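Tubulin-like protein CetZ2 (Haloferax volcanii, PDB 4B45) binds and probably hydrolyses GTP, as a tubulin-like cytoskeletal protein that takes part in controlling archaeal cell shape. Local coordinates at residues L150-L162 with N215-Y227. Sequence-based numbering, arbitrary orientation.
Sequences LKTVAREADAVLL and NTLRSGGIAALGY
Leu217 sets its CB 4.2 Å from Ala159 CB, an apolar touch at the first residue of the type I turn Leu217 to Gly220. Gly220, which closes the turn, has phi 91°, a backbone in which a side chain would jam against the preceding carbonyl, and its CA donates a C-H...O contact to Asp158 O at 3.2 Å. Gly221, also at positive phi, offers its carbonyl to Val160 N (3.0 Å), the N-H pointing almost straight at the oxygen at 177°. From here strands 159-164 and 222-231 run parallel, with bridges Val160–Ile222 and Leu161–Ala223; this is where the GTPase-domain sheet meets the first strand of the C-terminal domain, the two-domain plan of the tubulin/FtsZ superfamily. Ile222 crosses Leu162 at a slant: its CG2, anti to the backbone N, lies 3.7 Å from Leu162 CD1, and its CD1 comes within 4.3 Å of Leu150 CD2 of helix 140-156. An alanine here would lose both branches and is likely to open a gap between Leu162 and Leu150. Ala223 is gripped through both backbone groups: its N meets Val160 O from above the carbonyl plane at 2.7 Å, and its O receives Leu162 N. Leu161, with CG anti to its N (chi1 172°), extends CD1 over the Ala224 carbonyl carbon to Leu225 CB, 3.9 Å away; Leu225 N itself is bonded to Ser256 OG.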
loop_
_atom_site.group_PDB
_atom_site.type_symbol
_atom_site.label_atom_id
_atom_site.label_comp_id
_atom_site.label_asym_id
_atom_site.label_seq_id
_atom_site.Cartn_x
_atom_site.Cartn_y
_atom_site.Cartn_z
ATOM N N LEU A 150 -0.270 4.322 -13.834
ATOM C CA LEU A 150 0.951 4.369 -13.031
ATOM C C LEU A 150 1.768 5.598 -13.387
ATOM O O LEU A 150 2.301 6.281 -12.512
ATOM C CB LEU A 150 1.803 3.112 -13.239
ATOM C CG LEU A 150 3.139 3.111 -12.483
ATOM C CD1 LEU A 150 2.901 3.308 -11.006
ATOM C CD2 LEU A 150 3.925 1.811 -12.727
ATOM N N LYS A 151 1.849 5.885 -14.680
ATOM C CA LYS A 151 2.584 7.052 -15.133
ATOM C C LYS A 151 1.954 8.320 -14.561
ATOM O O LYS A 151 2.645 9.201 -14.090
ATOM C CB LYS A 151 2.610 7.106 -16.658
ATOM C CG LYS A 151 3.993 7.243 -17.252
ATOM C CD LYS A 151 3.901 7.516 -18.748
ATOM C CE LYS A 151 5.212 8.051 -19.310
ATOM N NZ LYS A 151 5.131 8.342 -20.775
ATOM N N THR A 152 0.632 8.396 -14.585
ATOM C CA THR A 152 -0.036 9.612 -14.144
ATOM C C THR A 152 0.041 9.803 -12.635
ATOM O O THR A 152 0.368 10.893 -12.162
ATOM C CB THR A 152 -1.511 9.652 -14.572
ATOM O OG1 THR A 152 -1.613 9.424 -15.984
ATOM C CG2 THR A 152 -2.107 11.004 -14.235
ATOM N N VAL A 153 -0.261 8.756 -11.875
ATOM C CA VAL A 153 -0.211 8.883 -10.423
ATOM C C VAL A 153 1.199 9.160 -9.907
ATOM O O VAL A 153 1.358 9.842 -8.898
ATOM C CB VAL A 153 -0.829 7.677 -9.684
ATOM C CG1 VAL A 153 -2.312 7.587 -9.991
ATOM C CG2 VAL A 153 -0.103 6.373 -10.032
ATOM N N ALA A 154 2.221 8.654 -10.598
ATOM C CA ALA A 154 3.593 8.902 -10.163
ATOM C C ALA A 154 3.968 10.376 -10.273
ATOM O O ALA A 154 4.916 10.822 -9.627
ATOM C CB ALA A 154 4.579 8.049 -10.930
ATOM N N ARG A 155 3.238 11.124 -11.098
ATOM C CA ARG A 155 3.449 12.565 -11.196
ATOM C C ARG A 155 2.557 13.352 -10.243
ATOM O O ARG A 155 2.984 14.342 -9.672
ATOM C CB ARG A 155 3.200 13.067 -12.617
ATOM C CG ARG A 155 4.279 12.724 -13.623
ATOM C CD ARG A 155 3.998 13.436 -14.933
ATOM N NE ARG A 155 2.562 13.501 -15.185
ATOM C CZ ARG A 155 1.987 14.311 -16.067
ATOM N NH1 ARG A 155 2.723 15.139 -16.795
ATOM N NH2 ARG A 155 0.669 14.293 -16.217
ATOM N N GLU A 156 1.314 12.917 -10.084
ATOM C CA GLU A 156 0.332 13.697 -9.341
ATOM C C GLU A 156 0.305 13.410 -7.841
ATOM O O GLU A 156 -0.067 14.278 -7.057
ATOM C CB GLU A 156 -1.080 13.501 -9.915
ATOM C CG GLU A 156 -1.214 13.719 -11.418
ATOM C CD GLU A 156 -0.966 15.150 -11.840
ATOM O OE1 GLU A 156 -0.883 16.032 -10.954
ATOM O OE2 GLU A 156 -0.859 15.393 -13.063
ATOM N N ALA A 157 0.658 12.192 -7.449
ATOM C CA ALA A 157 0.631 11.813 -6.038
ATOM C C ALA A 157 1.949 12.160 -5.359
ATOM O O ALA A 157 2.952 12.430 -6.025
ATOM C CB ALA A 157 0.338 10.313 -5.898
ATOM N N ASP A 158 1.961 12.153 -4.034
ATOM C CA ASP A 158 3.209 12.435 -3.332
ATOM C C ASP A 158 4.082 11.201 -3.340
ATOM O O ASP A 158 5.304 11.307 -3.321
ATOM C CB ASP A 158 2.966 12.943 -1.920
ATOM C CG ASP A 158 2.521 14.386 -1.907
ATOM O OD1 ASP A 158 3.361 15.264 -2.202
ATOM O OD2 ASP A 158 1.327 14.643 -1.632
ATOM N N ALA A 159 3.442 10.034 -3.376
ATOM C CA ALA A 159 4.121 8.786 -3.701
ATOM C C ALA A 159 3.116 7.699 -4.045
ATOM O O ALA A 159 1.948 7.751 -3.648
ATOM C CB ALA A 159 5.033 8.325 -2.559
ATOM N N VAL A 160 3.593 6.708 -4.785
ATOM C CA VAL A 160 2.779 5.573 -5.161
ATOM C C VAL A 160 3.367 4.298 -4.568
ATOM O O VAL A 160 4.369 3.787 -5.050
ATOM C CB VAL A 160 2.674 5.468 -6.701
ATOM C CG1 VAL A 160 1.799 4.273 -7.110
ATOM C CG2 VAL A 160 2.100 6.758 -7.259
ATOM N N LEU A 161 2.737 3.788 -3.514
ATOM C CA LEU A 161 3.129 2.516 -2.931
ATOM C C LEU A 161 2.503 1.384 -3.764
ATOM O O LEU A 161 1.280 1.266 -3.863
ATOM C CB LEU A 161 2.674 2.460 -1.466
ATOM C CG LEU A 161 2.803 1.139 -0.700
ATOM C CD1 LEU A 161 4.231 0.639 -0.720
ATOM C CD2 LEU A 161 2.269 1.274 0.750
ATOM N N LEU A 162 3.338 0.559 -4.379
ATOM C CA LEU A 162 2.837 -0.440 -5.318
ATOM C C LEU A 162 2.705 -1.825 -4.717
ATOM O O LEU A 162 3.596 -2.304 -4.013
ATOM C CB LEU A 162 3.738 -0.529 -6.549
ATOM C CG LEU A 162 3.613 0.532 -7.642
ATOM C CD1 LEU A 162 4.564 0.198 -8.804
ATOM C CD2 LEU A 162 2.163 0.638 -8.129
ATOM N N ASN A 215 9.034 11.402 5.683
ATOM C CA ASN A 215 10.321 11.740 5.089
ATOM C C ASN A 215 10.900 10.637 4.194
ATOM O O ASN A 215 11.662 10.909 3.262
ATOM C CB ASN A 215 11.293 12.194 6.175
ATOM C CG ASN A 215 10.883 13.524 6.769
ATOM O OD1 ASN A 215 9.945 14.163 6.273
ATOM N ND2 ASN A 215 11.573 13.957 7.823
ATOM N N THR A 216 10.518 9.399 4.461
ATOM C CA THR A 216 10.885 8.301 3.578
ATOM C C THR A 216 10.186 8.417 2.217
ATOM O O THR A 216 10.807 8.226 1.165
ATOM C CB THR A 216 10.574 6.932 4.234
ATOM O OG1 THR A 216 11.315 6.813 5.460
ATOM C CG2 THR A 216 10.962 5.785 3.311
ATOM N N LEU A 217 8.897 8.748 2.239
ATOM C CA LEU A 217 8.106 8.863 1.013
ATOM C C LEU A 217 8.253 10.216 0.313
ATOM O O LEU A 217 7.787 10.386 -0.817
ATOM C CB LEU A 217 6.633 8.608 1.323
ATOM C CG LEU A 217 6.385 7.178 1.796
ATOM C CD1 LEU A 217 4.970 6.990 2.280
ATOM C CD2 LEU A 217 6.737 6.197 0.661
ATOM N N ARG A 218 8.920 11.158 0.983
ATOM C CA ARG A 218 9.008 12.545 0.535
ATOM C C ARG A 218 9.650 12.711 -0.843
ATOM O O ARG A 218 9.325 13.641 -1.582
ATOM C CB ARG A 218 9.775 13.366 1.574
ATOM C CG ARG A 218 9.585 14.869 1.462
ATOM C CD ARG A 218 10.038 15.573 2.743
ATOM N NE ARG A 218 11.457 15.364 3.029
ATOM C CZ ARG A 218 12.049 15.726 4.166
ATOM N NH1 ARG A 218 11.340 16.307 5.126
ATOM N NH2 ARG A 218 13.347 15.508 4.353
ATOM N N SER A 219 10.561 11.807 -1.178
ATOM C CA SER A 219 11.242 11.837 -2.465
ATOM C C SER A 219 10.290 11.638 -3.656
ATOM O O SER A 219 10.565 12.101 -4.768
ATOM C CB SER A 219 12.334 10.768 -2.483
ATOM O OG SER A 219 11.927 9.628 -1.744
ATOM N N GLY A 220 9.176 10.949 -3.428
ATOM C CA GLY A 220 8.206 10.738 -4.486
ATOM C C GLY A 220 8.417 9.475 -5.304
ATOM O O GLY A 220 9.283 8.637 -5.008
ATOM N N GLY A 221 7.595 9.328 -6.336
ATOM C CA GLY A 221 7.675 8.189 -7.231
ATOM C C GLY A 221 7.234 6.900 -6.577
ATOM O O GLY A 221 6.447 6.905 -5.632
ATOM N N ILE A 222 7.767 5.785 -7.066
ATOM C CA ILE A 222 7.302 4.478 -6.632
ATOM C C ILE A 222 7.870 4.072 -5.281
ATOM O O ILE A 222 9.058 4.262 -5.009
ATOM C CB ILE A 222 7.618 3.403 -7.695
ATOM C CG1 ILE A 222 6.744 3.621 -8.927
ATOM C CG2 ILE A 222 7.368 2.019 -7.152
ATOM C CD1 ILE A 222 7.128 2.756 -10.092
ATOM N N ALA A 223 7.017 3.516 -4.425
ATOM C CA ALA A 223 7.498 2.966 -3.169
ATOM C C ALA A 223 7.124 1.495 -3.022
ATOM O O ALA A 223 6.193 0.997 -3.691
ATOM C CB ALA A 223 6.993 3.786 -1.985
ATOM N N ALA A 224 7.868 0.793 -2.168
ATOM C CA ALA A 224 7.575 -0.607 -1.886
ATOM C C ALA A 224 7.628 -0.856 -0.396
ATOM O O ALA A 224 8.289 -0.123 0.354
ATOM C CB ALA A 224 8.531 -1.531 -2.629
ATOM N N LEU A 225 6.921 -1.883 0.051
ATOM C CA LEU A 225 6.871 -2.156 1.476
ATOM C C LEU A 225 7.206 -3.605 1.733
ATOM O O LEU A 225 6.473 -4.486 1.316
ATOM C CB LEU A 225 5.498 -1.815 2.059
ATOM C CG LEU A 225 5.419 -1.962 3.589
ATOM C CD1 LEU A 225 6.540 -1.157 4.291
ATOM C CD2 LEU A 225 4.044 -1.570 4.156
ATOM N N GLY A 226 8.322 -3.846 2.413
ATOM C CA GLY A 226 8.772 -5.197 2.666
ATOM C C GLY A 226 8.389 -5.701 4.043
ATOM O O GLY A 226 8.358 -4.938 5.014
ATOM N N TYR A 227 8.115 -6.998 4.134
ATOM C CA TYR A 227 7.805 -7.615 5.416
ATOM C C TYR A 227 8.335 -9.052 5.517
ATOM O O TYR A 227 8.250 -9.833 4.557
ATOM C CB TYR A 227 6.300 -7.571 5.667
ATOM C CG TYR A 227 5.856 -8.256 6.940
ATOM C CD1 TYR A 227 5.921 -7.602 8.156
ATOM C CD2 TYR A 227 5.367 -9.561 6.917
ATOM C CE1 TYR A 227 5.514 -8.228 9.325
ATOM C CE2 TYR A 227 4.964 -10.196 8.077
ATOM C CZ TYR A 227 5.044 -9.524 9.279
ATOM O OH TYR A 227 4.631 -10.144 10.437
#